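Local structure of 2-oxoadipate dioxygenase/decarboxylase, chloroplastic/amyloplastic (Oryza sativa, 6W1K) at residues Ala40-Ile43 with Leu44-Arg48; Asn211-Asn214 with Lys215-Asp219; Thr197-Thr200 with His201-Ile204; Ser20-Arg23 with Thr24-Asn28. The protein uses ferrous iron and oxygen to decarboxylate and hydroxylate 2-oxoadipate, forming D-2-hydroxyglutarate in plastid lysine catabolism. All coordinates share one frame; numbering follows the deposited sequence.

Interaction 1: Ala40-Ile43 with Leu44-Arg48; sequences AKTI and LELVR. With SO4 (sulfate ion), chain G.
L44, E45, L46 and V47 give their amides to the carbonyls of A40, K41, T42 and I43, making this stretch of helix 38-51 a regular alpha-helix and a worked case of how one helix sorts its chemistry by face. The shortest of these bonds runs from L46 N to T42 O at 2.8 Å.

Apolar contacts follow the same spacing. T42 and L46 lie side by side and point the same way, with T42 CG2 3.9 Å from L46 CD1. Since T42 OG1 stands beside its own backbone N (chi1 -65°), the hydroxyl can bond to P38 O one turn earlier. I43 and V47 meet through their CG2 methyls at 4.2 Å, and both also pack on helix 210-219.

The charged pair K41 and E45 is looser. K41 CE passes 3.7 Å from E45 OE2, yet K41 NZ stays 4.8 Å from that oxygen. R48 turns elsewhere: bent at chi2 (74°), it sends NE to sulfate O3 at 2.7 Å near the guanidinium plane, with a weak second bond from NH2 to O1.

The sulfate probably came from the crystallisation liquor. Attraction between K41 and E45 is probably modest, so cohesion here rests mainly on backbone bonds and methyl packing.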
loop_
_atom_site.group_PDB
_atom_site.type_symbol
_atom_site.label_atom_id
_atom_site.label_comp_id
_atom_site.label_asym_id
_atom_site.label_seq_id
_atom_site.Cartn_x
_atom_site.Cartn_y
_atom_site.Cartn_z
ATOM N N ALA A 40 10.344 -8.465 -0.786
ATOM C CA ALA A 40 9.516 -8.033 -1.893
ATOM C C ALA A 40 10.297 -8.082 -3.196
ATOM O O ALA A 40 9.781 -8.534 -4.215
ATOM C CB ALA A 40 9.000 -6.622 -1.626
ATOM N N LYS A 41 11.547 -7.611 -3.178
ATOM C CA LYS A 41 12.365 -7.632 -4.380
ATOM C C LYS A 41 12.560 -9.054 -4.879
ATOM O O LYS A 41 12.503 -9.308 -6.087
ATOM C CB LYS A 41 13.711 -6.976 -4.097
ATOM C CG LYS A 41 14.666 -6.894 -5.272
ATOM C CD LYS A 41 15.970 -6.226 -4.850
ATOM C CE LYS A 41 17.001 -6.237 -5.977
ATOM N NZ LYS A 41 18.379 -5.857 -5.498
ATOM N N THR A 42 12.822 -9.997 -3.971
ATOM C CA THR A 42 13.040 -11.372 -4.405
ATOM C C THR A 42 11.776 -11.977 -4.990
ATOM O O THR A 42 11.822 -12.647 -6.024
ATOM C CB THR A 42 13.530 -12.234 -3.248
ATOM O OG1 THR A 42 14.806 -11.767 -2.844
ATOM C CG2 THR A 42 13.648 -13.712 -3.686
ATOM N N ILE A 43 10.644 -11.782 -4.312
ATOM C CA ILE A 43 9.387 -12.346 -4.787
ATOM C C ILE A 43 9.043 -11.810 -6.172
ATOM O O ILE A 43 8.576 -12.560 -7.031
ATOM C CB ILE A 43 8.259 -12.061 -3.778
ATOM C CG1 ILE A 43 8.413 -12.962 -2.562
ATOM C CG2 ILE A 43 6.876 -12.346 -4.388
ATOM C CD1 ILE A 43 7.483 -12.641 -1.400
ATOM N N LEU A 44 9.240 -10.504 -6.404
ATOM C CA LEU A 44 8.973 -9.951 -7.729
ATOM C C LEU A 44 9.882 -10.572 -8.789
ATOM O O LEU A 44 9.458 -10.828 -9.928
ATOM C CB LEU A 44 9.129 -8.432 -7.687
ATOM C CG LEU A 44 8.006 -7.677 -6.975
ATOM C CD1 LEU A 44 8.443 -6.261 -6.665
ATOM C CD2 LEU A 44 6.747 -7.683 -7.837
ATOM N N GLU A 45 11.129 -10.852 -8.434
ATOM C CA GLU A 45 11.989 -11.562 -9.375
ATOM C C GLU A 45 11.497 -12.990 -9.597
ATOM O O GLU A 45 11.520 -13.494 -10.730
ATOM C CB GLU A 45 13.431 -11.550 -8.871
ATOM C CG GLU A 45 14.043 -10.146 -8.856
ATOM C CD GLU A 45 15.390 -10.061 -8.137
ATOM O OE1 GLU A 45 15.768 -11.038 -7.449
ATOM O OE2 GLU A 45 16.067 -9.007 -8.261
ATOM N N LEU A 46 11.064 -13.668 -8.529
ATOM C CA LEU A 46 10.631 -15.057 -8.676
ATOM C C LEU A 46 9.382 -15.164 -9.547
ATOM O O LEU A 46 9.232 -16.110 -10.334
ATOM C CB LEU A 46 10.362 -15.672 -7.301
ATOM C CG LEU A 46 11.583 -16.018 -6.441
ATOM C CD1 LEU A 46 11.133 -16.377 -5.009
ATOM C CD2 LEU A 46 12.405 -17.151 -7.045
ATOM N N VAL A 47 8.453 -14.231 -9.380
ATOM C CA VAL A 47 7.235 -14.255 -10.176
ATOM C C VAL A 47 7.551 -13.980 -11.639
ATOM O O VAL A 47 6.985 -14.606 -12.543
ATOM C CB VAL A 47 6.230 -13.238 -9.605
ATOM C CG1 VAL A 47 5.050 -13.090 -10.562
ATOM C CG2 VAL A 47 5.782 -13.665 -8.198
ATOM N N ARG A 48 8.433 -13.017 -11.900
ATOM C CA ARG A 48 8.792 -12.714 -13.281
ATOM C C ARG A 48 9.405 -13.932 -13.955
ATOM O O ARG A 48 9.064 -14.251 -15.097
ATOM C CB ARG A 48 9.752 -11.526 -13.327
ATOM C CG ARG A 48 10.419 -11.311 -14.687
ATOM C CD ARG A 48 9.454 -10.727 -15.710
ATOM N NE ARG A 48 10.106 -10.408 -16.984
ATOM C CZ ARG A 48 10.711 -9.254 -17.247
ATOM N NH1 ARG A 48 10.745 -8.297 -16.325
ATOM N NH2 ARG A 48 11.279 -9.049 -18.432
HETATM S S SO4 G . 10.777 -12.651 -20.088
HETATM O O1 SO4 G . 10.286 -11.454 -20.767
HETATM O O2 SO4 G . 10.059 -13.820 -20.591
HETATM O O3 SO4 G . 10.561 -12.530 -18.647
HETATM O O4 SO4 G . 12.207 -12.801 -20.357
#

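Interaction 2: Asn211-Asn214 with Lys215-Asp219; sequences NKFN and KFVED
F213 and V217, one helical turn apart, make the closest apolar side-chain contact between 211-214 and 215-219. Their side chains cross at a slant, and V217 CG2 comes within 3.4 Å of F213 CE2, a tight approach for two carbons. The phenyl is placed by a first torsion that sets CG anti to the backbone N (chi1 -170°), while V217 CG2 stands beside its own N and also lies 3.5 Å from F213 O. F213 O accepts V217 N at 3.0 Å, and it also sits at the edge of the F216 ring, near its plane. F216 CB lies 3.3 Å from F213 O.

The same i to i+4 pattern joins K215 to N211, F216 to K212 and E218 to N214, as in any alpha-helix. E218 adds an aliphatic touch, its CG lying 3.4 Å from N214 O.

On the outer face K215 curls at chi2 and chi4 so that NZ reaches D219 OD1 at 2.9 Å. This salt bridge uses the syn lone pair of the carboxylate and spans one more turn. N214, which is buried, has its amide oxygen satisfied by the hydroxyl of S242, a neighbour in sequence of the substrate-binding Q241.

Further out, the inner face of helix 210-219 lies against helix 38-51: F213 packs on V47, F216 on L46 and V47, and V217 on I43. The F213 ring also meets F268 of strand 258-271, and the F216 ring meets Y50, so this helix is layered over helix 38-51 while one phenylalanine reaches through to the sheet.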
loop_
_atom_site.group_PDB
_atom_site.type_symbol
_atom_site.label_atom_id
_atom_site.label_comp_id
_atom_site.label_asym_id
_atom_site.label_seq_id
_atom_site.Cartn_x
_atom_site.Cartn_y
_atom_site.Cartn_z
ATOM N N ASN A 211 -4.707 -18.879 -4.468
ATOM C CA ASN A 211 -4.392 -20.012 -3.603
ATOM C C ASN A 211 -3.129 -20.719 -4.074
ATOM O O ASN A 211 -2.272 -21.091 -3.259
ATOM C CB ASN A 211 -5.567 -20.981 -3.546
ATOM C CG ASN A 211 -6.619 -20.566 -2.529
ATOM O OD1 ASN A 211 -6.293 -20.119 -1.425
ATOM N ND2 ASN A 211 -7.891 -20.716 -2.895
ATOM N N LYS A 212 -2.981 -20.853 -5.381
ATOM C CA LYS A 212 -1.768 -21.415 -6.000
ATOM C C LYS A 212 -0.624 -20.431 -5.766
ATOM O O LYS A 212 0.464 -20.870 -5.461
ATOM C CB LYS A 212 -1.954 -21.625 -7.500
ATOM C CG LYS A 212 -2.177 -23.064 -7.923
ATOM C CD LYS A 212 -3.582 -23.527 -7.703
ATOM C CE LYS A 212 -3.836 -24.915 -8.255
ATOM N NZ LYS A 212 -3.844 -24.924 -9.734
ATOM N N PHE A 213 -0.880 -19.133 -5.906
ATOM C CA PHE A 213 0.147 -18.123 -5.681
ATOM C C PHE A 213 0.692 -18.203 -4.255
ATOM O O PHE A 213 1.906 -18.188 -4.039
ATOM C CB PHE A 213 -0.397 -16.714 -5.944
ATOM C CG PHE A 213 0.677 -15.668 -5.967
ATOM C CD1 PHE A 213 1.212 -15.242 -7.175
ATOM C CD2 PHE A 213 1.192 -15.132 -4.778
ATOM C CE1 PHE A 213 2.217 -14.311 -7.210
ATOM C CE2 PHE A 213 2.213 -14.216 -4.813
ATOM C CZ PHE A 213 2.715 -13.785 -6.037
ATOM N N ASN A 214 -0.202 -18.304 -3.272
ATOM C CA ASN A 214 0.242 -18.389 -1.882
ATOM C C ASN A 214 1.161 -19.583 -1.659
ATOM O O ASN A 214 2.176 -19.474 -0.955
ATOM C CB ASN A 214 -0.965 -18.464 -0.953
ATOM C CG ASN A 214 -1.640 -17.129 -0.785
ATOM O OD1 ASN A 214 -1.115 -16.095 -1.202
ATOM N ND2 ASN A 214 -2.825 -17.138 -0.201
ATOM N N LYS A 215 0.832 -20.735 -2.250
ATOM C CA LYS A 215 1.677 -21.913 -2.063
ATOM C C LYS A 215 3.026 -21.733 -2.762
ATOM O O LYS A 215 4.061 -22.180 -2.258
ATOM C CB LYS A 215 0.962 -23.163 -2.569
ATOM C CG LYS A 215 1.785 -24.441 -2.465
ATOM C CD LYS A 215 1.577 -25.313 -3.687
ATOM C CE LYS A 215 1.748 -26.807 -3.378
ATOM N NZ LYS A 215 2.695 -27.081 -2.245
ATOM N N PHE A 216 3.035 -21.070 -3.918
ATOM C CA PHE A 216 4.289 -20.698 -4.573
ATOM C C PHE A 216 5.172 -19.851 -3.648
ATOM O O PHE A 216 6.377 -20.092 -3.542
ATOM C CB PHE A 216 3.965 -19.960 -5.885
ATOM C CG PHE A 216 5.165 -19.362 -6.581
ATOM C CD1 PHE A 216 5.464 -18.006 -6.434
ATOM C CD2 PHE A 216 5.984 -20.147 -7.384
ATOM C CE1 PHE A 216 6.565 -17.446 -7.055
ATOM C CE2 PHE A 216 7.079 -19.594 -8.019
ATOM C CZ PHE A 216 7.370 -18.232 -7.855
ATOM N N VAL A 217 4.597 -18.868 -2.961
ATOM C CA VAL A 217 5.407 -18.021 -2.093
ATOM C C VAL A 217 5.929 -18.824 -0.910
ATOM O O VAL A 217 7.117 -18.752 -0.566
ATOM C CB VAL A 217 4.590 -16.802 -1.638
ATOM C CG1 VAL A 217 5.327 -16.027 -0.540
ATOM C CG2 VAL A 217 4.322 -15.926 -2.789
ATOM N N GLU A 218 5.064 -19.634 -0.295
ATOM C CA GLU A 218 5.481 -20.412 0.869
ATOM C C GLU A 218 6.511 -21.470 0.503
ATOM O O GLU A 218 7.383 -21.802 1.322
ATOM C CB GLU A 218 4.263 -21.069 1.516
ATOM C CG GLU A 218 3.297 -20.084 2.174
ATOM C CD GLU A 218 2.023 -20.755 2.694
ATOM O OE1 GLU A 218 1.521 -21.706 2.046
ATOM O OE2 GLU A 218 1.532 -20.325 3.764
ATOM N N ASP A 219 6.435 -22.021 -0.706
ATOM C CA ASP A 219 7.406 -23.039 -1.080
ATOM C C ASP A 219 8.756 -22.451 -1.467
ATOM O O ASP A 219 9.741 -23.194 -1.516
ATOM C CB ASP A 219 6.852 -23.904 -2.209
ATOM C CG ASP A 219 5.782 -24.880 -1.719
ATOM O OD1 ASP A 219 4.966 -25.316 -2.555
ATOM O OD2 ASP A 219 5.744 -25.206 -0.503
#

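Interaction 3: Thr197-Thr200 with His201-Ile204; sequences TIST and HRLI
R202 N bonds to S199 O at 3.1 Å, and L203 N to T200 O at 2.9 Å, two i to i+3 bonds whose donors stand above the carbonyl planes, more than 50° out of them, in keeping with the tight winding of a 3-10 turn. The hydroxyl of S199, carried anti to its amide nitrogen (chi1 177°), lies over one face of the H201 imidazole, tightly packed with S199 OG 2.9 Å from H201 CE1. R202 lays its aliphatic part along the same hydroxyl, CG 3.4 Å from S199 OG.

The turn ends strand 195-199, a central strand of a sheet in a protein of the glyoxalase clan. The strand begins with the metal ligand H195 and runs between strands 57-65 and 258-271, which contribute the other two ligands, H59 and E267. H201 folds back over S199 because its CG sits between N and the carbonyl carbon (chi1 55°), and its NE2 bonds to E287. Replacing H201 with an alanine would probably leave E287 without this hydrogen-bond donor and remove the ring from over the hydroxyl of S199. T200 turns OG1 instead to the carbonyl of R208. L203 CG rests 3.4 Å from T200 O, and the rest of the leucine packs on F213 and V47.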
loop_
_atom_site.group_PDB
_atom_site.type_symbol
_atom_site.label_atom_id
_atom_site.label_comp_id
_atom_site.label_asym_id
_atom_site.label_seq_id
_atom_site.Cartn_x
_atom_site.Cartn_y
_atom_site.Cartn_z
ATOM N N THR A 197 1.329 -4.258 -4.517
ATOM C CA THR A 197 0.426 -5.407 -4.590
ATOM C C THR A 197 0.474 -5.987 -5.984
ATOM O O THR A 197 0.281 -5.255 -6.953
ATOM C CB THR A 197 -1.008 -4.964 -4.294
ATOM O OG1 THR A 197 -1.015 -4.227 -3.071
ATOM C CG2 THR A 197 -1.953 -6.126 -4.176
ATOM N N ILE A 198 0.707 -7.285 -6.088
ATOM C CA ILE A 198 0.692 -7.959 -7.371
ATOM C C ILE A 198 -0.740 -8.369 -7.673
ATOM O O ILE A 198 -1.409 -9.006 -6.850
ATOM C CB ILE A 198 1.622 -9.175 -7.367
ATOM C CG1 ILE A 198 3.076 -8.752 -7.168
ATOM C CG2 ILE A 198 1.460 -9.965 -8.651
ATOM C CD1 ILE A 198 3.992 -9.971 -7.026
ATOM N N SER A 199 -1.209 -8.001 -8.859
ATOM C CA SER A 199 -2.516 -8.404 -9.339
ATOM C C SER A 199 -2.417 -9.823 -9.888
ATOM O O SER A 199 -2.038 -10.023 -11.044
ATOM C CB SER A 199 -2.984 -7.428 -10.419
ATOM O OG SER A 199 -4.210 -7.872 -10.927
ATOM N N THR A 200 -2.782 -10.828 -9.080
ATOM C CA THR A 200 -2.538 -12.203 -9.524
ATOM C C THR A 200 -3.353 -12.565 -10.758
ATOM O O THR A 200 -2.873 -13.316 -11.612
ATOM C CB THR A 200 -2.801 -13.226 -8.410
ATOM O OG1 THR A 200 -4.205 -13.395 -8.160
ATOM C CG2 THR A 200 -2.073 -12.805 -7.148
ATOM N N HIS A 201 -4.599 -12.079 -10.865
ATOM C CA HIS A 201 -5.443 -12.447 -12.004
ATOM C C HIS A 201 -4.908 -11.919 -13.330
ATOM O O HIS A 201 -5.372 -12.365 -14.383
ATOM C CB HIS A 201 -6.886 -11.950 -11.797
ATOM C CG HIS A 201 -6.984 -10.477 -11.525
ATOM N ND1 HIS A 201 -6.873 -9.946 -10.254
ATOM C CD2 HIS A 201 -7.176 -9.426 -12.357
ATOM C CE1 HIS A 201 -6.980 -8.630 -10.321
ATOM N NE2 HIS A 201 -7.176 -8.291 -11.584
ATOM N N ARG A 202 -3.972 -10.979 -13.317
ATOM C CA ARG A 202 -3.316 -10.548 -14.546
ATOM C C ARG A 202 -2.103 -11.403 -14.904
ATOM O O ARG A 202 -1.536 -11.220 -15.984
ATOM C CB ARG A 202 -2.928 -9.073 -14.425
ATOM C CG ARG A 202 -4.171 -8.183 -14.295
ATOM C CD ARG A 202 -3.854 -6.707 -14.362
ATOM N NE ARG A 202 -4.164 -6.203 -15.689
ATOM C CZ ARG A 202 -4.767 -5.046 -15.919
ATOM N NH1 ARG A 202 -5.112 -4.266 -14.900
ATOM N NH2 ARG A 202 -5.006 -4.669 -17.165
ATOM N N LEU A 203 -1.702 -12.342 -14.046
ATOM C CA LEU A 203 -0.677 -13.303 -14.423
ATOM C C LEU A 203 -1.258 -14.320 -15.399
ATOM O O LEU A 203 -2.475 -14.481 -15.510
ATOM C CB LEU A 203 -0.123 -14.031 -13.198
ATOM C CG LEU A 203 0.493 -13.111 -12.148
ATOM C CD1 LEU A 203 0.802 -13.906 -10.883
ATOM C CD2 LEU A 203 1.737 -12.391 -12.682
ATOM N N ILE A 204 -0.378 -15.051 -16.077
ATOM C CA ILE A 204 -0.801 -16.002 -17.105
ATOM C C ILE A 204 -0.697 -17.448 -16.627
ATOM O O ILE A 204 -1.533 -18.278 -16.976
ATOM C CB ILE A 204 0.021 -15.792 -18.395
ATOM C CG1 ILE A 204 1.501 -16.092 -18.132
ATOM C CG2 ILE A 204 -0.146 -14.366 -18.888
ATOM C CD1 ILE A 204 1.960 -17.495 -18.526
#

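Interaction 4: Ser20-Arg23 with Thr24-Asn28; sequences SFFR and TVISN
T24 and F21 make a short polar contact, the T24 hydroxyl giving its proton to F21 O at 2.8 Å, in the carbonyl plane and on a lone pair. The first torsion of T24 (chi1 71°) holds OG1 between the backbone N and carbonyl carbon, within reach of that oxygen. F21 O is gripped again by V25 N at 3.2 Å. Amides of T24, I26 and S27 bind S20, F22 and R23 in helical fashion, and R23 reaches out to D19 and to the carbonyls of V115 and G117.

Two aromatic rings each receive a methyl from one turn ahead. V25 CG2 stands over a face of the F21 ring, 4.2 Å from its centroid and 21° off the normal, a CH-pi contact. I26 CG2 approaches the F22 ring off-centre, 3.7 Å from CZ, while I26 CD1 lies 4.0 Å from CE2. With an alanine in place of I26, the CG2 and CD1 contacts would go and the F22 ring would probably be freer to turn. From helix 16-36, V25 also packs on helix 154-160 (T155, T159) and F22 meets the Y84 ring.

Methyl-ring dispersion thus supplements the backbone bonds, and the hydroxyl of T24 is satisfied within its helix.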
loop_
_atom_site.group_PDB
_atom_site.type_symbol
_atom_site.label_atom_id
_atom_site.label_comp_id
_atom_site.label_asym_id
_atom_site.label_seq_id
_atom_site.Cartn_x
_atom_site.Cartn_y
_atom_site.Cartn_z
ATOM N N SER A 20 3.916 10.400 -18.458
ATOM C CA SER A 20 5.319 9.970 -18.403
ATOM C C SER A 20 5.986 10.415 -17.113
ATOM O O SER A 20 6.708 9.642 -16.454
ATOM C CB SER A 20 6.097 10.536 -19.612
ATOM O OG SER A 20 5.564 10.027 -20.798
ATOM N N PHE A 21 5.801 11.684 -16.761
ATOM C CA PHE A 21 6.436 12.196 -15.551
ATOM C C PHE A 21 5.901 11.485 -14.310
ATOM O O PHE A 21 6.679 11.068 -13.434
ATOM C CB PHE A 21 6.240 13.714 -15.478
ATOM C CG PHE A 21 6.796 14.314 -14.234
ATOM C CD1 PHE A 21 8.149 14.277 -14.003
ATOM C CD2 PHE A 21 5.966 14.851 -13.272
ATOM C CE1 PHE A 21 8.672 14.785 -12.821
ATOM C CE2 PHE A 21 6.478 15.366 -12.089
ATOM C CZ PHE A 21 7.826 15.312 -11.859
ATOM N N PHE A 22 4.580 11.281 -14.235
ATOM C CA PHE A 22 4.012 10.572 -13.093
ATOM C C PHE A 22 4.628 9.194 -12.934
ATOM O O PHE A 22 4.959 8.781 -11.813
ATOM C CB PHE A 22 2.500 10.436 -13.232
ATOM C CG PHE A 22 1.864 9.622 -12.119
ATOM C CD1 PHE A 22 1.634 10.190 -10.890
ATOM C CD2 PHE A 22 1.521 8.293 -12.309
ATOM C CE1 PHE A 22 1.045 9.457 -9.862
ATOM C CE2 PHE A 22 0.949 7.555 -11.282
ATOM C CZ PHE A 22 0.711 8.140 -10.069
ATOM N N ARG A 23 4.846 8.490 -14.041
ATOM C CA ARG A 23 5.437 7.160 -13.941
ATOM C C ARG A 23 6.890 7.194 -13.474
ATOM O O ARG A 23 7.322 6.265 -12.778
ATOM C CB ARG A 23 5.322 6.437 -15.276
ATOM C CG ARG A 23 3.865 6.101 -15.608
ATOM C CD ARG A 23 3.730 5.489 -16.966
ATOM N NE ARG A 23 2.336 5.256 -17.364
ATOM C CZ ARG A 23 1.646 4.133 -17.113
ATOM N NH1 ARG A 23 2.203 3.140 -16.410
ATOM N NH2 ARG A 23 0.388 4.003 -17.546
ATOM N N THR A 24 7.670 8.223 -13.824
ATOM C CA THR A 24 9.029 8.283 -13.256
ATOM C C THR A 24 8.975 8.501 -11.748
ATOM O O THR A 24 9.883 8.063 -11.030
ATOM C CB THR A 24 9.898 9.389 -13.877
ATOM O OG1 THR A 24 9.439 10.685 -13.455
ATOM C CG2 THR A 24 9.936 9.270 -15.384
ATOM N N VAL A 25 7.939 9.191 -11.240
ATOM C CA VAL A 25 7.849 9.423 -9.806
ATOM C C VAL A 25 7.536 8.116 -9.076
ATOM O O VAL A 25 8.163 7.786 -8.052
ATOM C CB VAL A 25 6.797 10.510 -9.490
ATOM C CG1 VAL A 25 6.620 10.661 -7.960
ATOM C CG2 VAL A 25 7.180 11.890 -10.056
ATOM N N ILE A 26 6.546 7.368 -9.556
ATOM C CA ILE A 26 6.186 6.156 -8.828
ATOM C C ILE A 26 7.285 5.130 -9.016
ATOM O O ILE A 26 7.469 4.263 -8.156
ATOM C CB ILE A 26 4.790 5.595 -9.192
ATOM C CG1 ILE A 26 4.588 5.373 -10.684
ATOM C CG2 ILE A 26 3.733 6.524 -8.627
ATOM C CD1 ILE A 26 3.393 4.459 -11.020
ATOM N N SER A 27 8.057 5.254 -10.093
ATOM C CA SER A 27 9.215 4.390 -10.277
ATOM C C SER A 27 10.257 4.657 -9.207
ATOM O O SER A 27 10.853 3.719 -8.668
ATOM C CB SER A 27 9.789 4.591 -11.677
ATOM O OG SER A 27 11.001 3.910 -11.793
ATOM N N ASN A 28 10.445 5.929 -8.838
ATOM C CA ASN A 28 11.394 6.247 -7.776
ATOM C C ASN A 28 10.876 5.794 -6.417
ATOM O O ASN A 28 11.657 5.340 -5.584
ATOM C CB ASN A 28 11.711 7.748 -7.794
ATOM C CG ASN A 28 12.682 8.093 -8.888
ATOM O OD1 ASN A 28 13.512 7.271 -9.232
ATOM N ND2 ASN A 28 12.564 9.273 -9.470
#

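Overall arrangement
Interactions 1, 2 and 3 form one connected cluster: V47 of interaction 1 and F213 of interaction 2 touch each other and both reach L203 of interaction 3, while I198 meets L44 and F213. Two helices thus stack beside the end of a sheet strand. Interaction 4 stands apart, with nearest atoms about 10 Å from interactions 1 and 3 and about 19 Å from interaction 2. Interactions 3 and 4 are largely buried, whereas 1 and 2 are only partly buried and keep their charged groups outside. Three of the contacts repeat helical i to i+4 bonding; interaction 3 alone uses a 3-10 turn. Aromatic CH-pi packing marks interaction 4, and a salt bridge interaction 2.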